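Local coordinates for multicopper oxidase (Pseudomonas thermotolerans, PDB 6VOW), which probably oxidises phenolic and related substrates in laccase fashion, using its bound copper ions to pass the electrons on to dioxygen, at residues A[373-379]-A[424-429]. Sequence-based numbering, arbitrary orientation.
Sequences GGHYIFE and RVALVA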
ATOM      1  N   GLY A 373      -8.329  23.476   0.420  1.00 51.57           N
ATOM      2  CA  GLY A 373      -8.007  24.094  -0.873  1.00 51.48           C
ATOM      3  C   GLY A 373      -6.650  24.755  -0.879  1.00 40.08           C
ATOM      4  O   GLY A 373      -6.217  25.229  -1.888  1.00 48.31           O
ATOM      5  N   GLY A 374      -5.944  24.681   0.234  1.00 53.12           N
ATOM      6  CA  GLY A 374      -4.598  25.256   0.346  1.00 54.03           C
ATOM      7  C   GLY A 374      -3.561  24.363  -0.314  1.00 50.98           C
ATOM      8  O   GLY A 374      -3.657  23.124  -0.300  1.00 57.09           O
ATOM      9  N   HIS A 375      -2.538  25.005  -0.840  1.00 52.80           N
ATOM     10  CA  HIS A 375      -1.437  24.338  -1.529  1.00 57.41           C
ATOM     11  C   HIS A 375      -0.208  24.412  -0.587  1.00 59.34           C
ATOM     12  O   HIS A 375       0.163  25.486  -0.118  1.00 55.13           O
ATOM     13  CB  HIS A 375      -1.203  25.002  -2.876  1.00 47.45           C
ATOM     14  CG  HIS A 375      -2.311  24.771  -3.884  1.00 68.73           C
ATOM     15  ND1 HIS A 375      -3.605  25.203  -3.696  1.00 77.48           N
ATOM     16  CD2 HIS A 375      -2.293  24.183  -5.103  1.00 55.69           C
ATOM     17  CE1 HIS A 375      -4.352  24.853  -4.732  1.00 68.00           C
ATOM     18  NE2 HIS A 375      -3.568  24.240  -5.606  1.00 65.68           N
ATOM     19  N   TYR A 376       0.358  23.246  -0.289  1.00 60.52           N
ATOM     20  CA  TYR A 376       1.426  23.104   0.672  1.00 52.26           C
ATOM     21  C   TYR A 376       2.515  22.259   0.085  1.00 52.79           C
ATOM     22  O   TYR A 376       2.264  21.408  -0.789  1.00 61.04           O
ATOM     23  CB  TYR A 376       0.906  22.470   1.962  1.00 54.41           C
ATOM     24  CG  TYR A 376      -0.149  23.270   2.647  1.00 51.92           C
ATOM     25  CD1 TYR A 376      -1.472  23.015   2.411  1.00 55.89           C
ATOM     26  CD2 TYR A 376       0.170  24.283   3.541  1.00 57.95           C
ATOM     27  CE1 TYR A 376      -2.464  23.757   3.012  1.00 60.66           C
ATOM     28  CE2 TYR A 376      -0.829  25.016   4.175  1.00 52.03           C
ATOM     29  CZ  TYR A 376      -2.143  24.753   3.868  1.00 52.08           C
ATOM     30  OH  TYR A 376      -3.160  25.423   4.427  1.00 67.10           O
ATOM     31  N   ILE A 377       3.736  22.532   0.541  1.00 61.91           N
ATOM     32  CA  ILE A 377       4.908  21.697   0.272  1.00 61.58           C
ATOM     33  C   ILE A 377       5.232  21.139   1.627  1.00 51.67           C
ATOM     34  O   ILE A 377       5.273  21.911   2.584  1.00 58.94           O
ATOM     35  CB  ILE A 377       6.202  22.475  -0.113  1.00 70.31           C
ATOM     36  CG1 ILE A 377       5.980  23.580  -1.147  1.00 66.65           C
ATOM     37  CG2 ILE A 377       7.314  21.513  -0.532  1.00 63.69           C
ATOM     38  CD1 ILE A 377       5.856  23.085  -2.547  1.00 67.12           C
ATOM     39  N   PHE A 378       5.465  19.827   1.696  1.00 54.91           N
ATOM     40  CA  PHE A 378       5.985  19.114   2.848  1.00 59.72           C
ATOM     41  C   PHE A 378       7.429  18.750   2.525  1.00 63.19           C
ATOM     42  O   PHE A 378       7.694  18.032   1.542  1.00 57.38           O
ATOM     43  CB  PHE A 378       5.195  17.831   3.096  1.00 62.00           C
ATOM     44  CG  PHE A 378       3.846  18.041   3.714  1.00 62.40           C
ATOM     45  CD1 PHE A 378       3.143  19.257   3.648  1.00 64.84           C
ATOM     46  CD2 PHE A 378       3.256  16.993   4.374  1.00 53.56           C
ATOM     47  CE1 PHE A 378       1.881  19.387   4.238  1.00 55.76           C
ATOM     48  CE2 PHE A 378       2.020  17.115   4.948  1.00 53.26           C
ATOM     49  CZ  PHE A 378       1.328  18.311   4.898  1.00 57.22           C
ATOM     50  N   GLU A 379       8.349  19.293   3.326  1.00 57.51           N
ATOM     51  CA  GLU A 379       9.710  18.852   3.348  1.00 56.12           C
ATOM     52  C   GLU A 379       9.759  17.683   4.298  1.00 54.84           C
ATOM     53  O   GLU A 379       9.432  17.809   5.483  1.00 62.51           O
ATOM     54  CB  GLU A 379      10.669  19.931   3.834  1.00 62.70           C
ATOM     55  CG  GLU A 379      12.133  19.558   3.515  1.00 81.35           C
ATOM     56  CD  GLU A 379      13.172  20.515   4.106  1.00 98.76           C
ATOM     57  OE1 GLU A 379      13.342  20.498   5.360  1.00 93.82           O
ATOM     58  OE2 GLU A 379      13.845  21.255   3.323  1.00112.75           O
ATOM     59  N   ARG A 424      11.098  16.606  -0.843  1.00 43.19           N
ATOM     60  CA  ARG A 424      10.103  17.637  -0.893  1.00 46.94           C
ATOM     61  C   ARG A 424       8.931  17.077  -1.687  1.00 45.70           C
ATOM     62  O   ARG A 424       9.085  16.406  -2.716  1.00 43.81           O
ATOM     63  CB  ARG A 424      10.710  18.885  -1.501  1.00 53.70           C
ATOM     64  CG  ARG A 424      11.679  19.563  -0.552  1.00 62.20           C
ATOM     65  CD  ARG A 424      12.499  20.643  -1.202  1.00 69.73           C
ATOM     66  NE  ARG A 424      11.681  21.780  -1.599  1.00 74.82           N
ATOM     67  CZ  ARG A 424      11.313  22.074  -2.848  1.00 73.58           C
ATOM     68  NH1 ARG A 424      11.662  21.308  -3.884  1.00 81.54           N
ATOM     69  NH2 ARG A 424      10.581  23.167  -3.070  1.00 63.87           N
ATOM     70  N   VAL A 425       7.766  17.327  -1.132  1.00 50.71           N
ATOM     71  CA  VAL A 425       6.541  16.684  -1.509  1.00 49.75           C
ATOM     72  C   VAL A 425       5.467  17.795  -1.450  1.00 51.10           C
ATOM     73  O   VAL A 425       5.500  18.643  -0.556  1.00 50.54           O
ATOM     74  CB  VAL A 425       6.332  15.514  -0.506  1.00 56.57           C
ATOM     75  CG1 VAL A 425       4.925  15.387  -0.012  1.00 57.04           C
ATOM     76  CG2 VAL A 425       6.746  14.208  -1.109  1.00 50.36           C
ATOM     77  N   ALA A 426       4.524  17.789  -2.388  1.00 42.06           N
ATOM     78  CA  ALA A 426       3.517  18.822  -2.484  1.00 47.39           C
ATOM     79  C   ALA A 426       2.096  18.285  -2.728  1.00 48.56           C
ATOM     80  O   ALA A 426       1.891  17.310  -3.436  1.00 47.06           O
ATOM     81  CB  ALA A 426       3.924  19.767  -3.600  1.00 47.25           C
ATOM     82  N   LEU A 427       1.129  18.966  -2.123  1.00 51.23           N
ATOM     83  CA  LEU A 427      -0.243  18.545  -2.098  1.00 46.83           C
ATOM     84  C   LEU A 427      -1.150  19.716  -2.132  1.00 54.10           C
ATOM     85  O   LEU A 427      -0.753  20.819  -1.759  1.00 53.75           O
ATOM     86  CB  LEU A 427      -0.530  17.799  -0.803  1.00 46.31           C
ATOM     87  CG  LEU A 427      -0.199  18.514   0.510  1.00 53.63           C
ATOM     88  CD1 LEU A 427      -1.460  18.906   1.177  1.00 69.76           C
ATOM     89  CD2 LEU A 427       0.597  17.661   1.516  1.00 67.02           C
ATOM     90  N   VAL A 428      -2.393  19.456  -2.566  1.00 54.39           N
ATOM     91  CA  VAL A 428      -3.537  20.308  -2.309  1.00 44.31           C
ATOM     92  C   VAL A 428      -4.304  19.718  -1.155  1.00 45.87           C
ATOM     93  O   VAL A 428      -4.550  18.538  -1.140  1.00 44.51           O
ATOM     94  CB  VAL A 428      -4.437  20.440  -3.559  1.00 59.49           C
ATOM     95  CG1 VAL A 428      -5.648  21.402  -3.291  1.00 52.83           C
ATOM     96  CG2 VAL A 428      -3.543  20.861  -4.769  1.00 54.41           C
ATOM     97  N   ALA A 429      -4.650  20.562  -0.169  1.00 51.03           N
ATOM     98  CA  ALA A 429      -5.354  20.129   1.038  1.00 48.29           C
ATOM     99  C   ALA A 429      -6.828  20.115   0.668  1.00 54.33           C
ATOM    100  O   ALA A 429      -7.607  20.955   1.051  1.00 58.51           O
ATOM    101  CB  ALA A 429      -5.030  21.028   2.200  1.00 58.21           C
TER
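Within the C-terminal cupredoxin-type β-sandwich domain of this multicopper oxidase, segments 373-379 and 424-429 form an antiparallel strand pair in the middle of a sheet, flanked by strand 323-329 beside the former and strand 397-402 beside the latter. R424 opens the register opposite E379 as a non-hydrogen-bonded pair; the two side chains touch through their aliphatic parts, while the guanidinium NH1 bonds to S401. V425 pairs with F378 through two backbone hydrogen bonds, F378 N to V425 O (2.5 Å) and V425 N to F378 O (2.8 Å). A426 forms a non-hydrogen-bonded pair with I377, whose CD1 packs 4.0 Å from A426 CB; both side chains also touch L400. L427 repeats the reciprocal bonding with Y376, Y376 N to L427 O and L427 N to Y376 O each spanning 3.0 Å, and its side chain shares a face with those of Y376, F378 and V425; Y376, F378 and L427 touch L370 of the domain's other sheet, while V425 meets F397. There L427 CD2 lies over the F378 ring in a CH-pi contact. V428, on the opposite face, sets CG2 over the imidazole of H375. At A429 the backbone bonding continues: A429 N bonds to G374 O at 2.8 Å, and G373 N donates to A429 O at 2.7 Å.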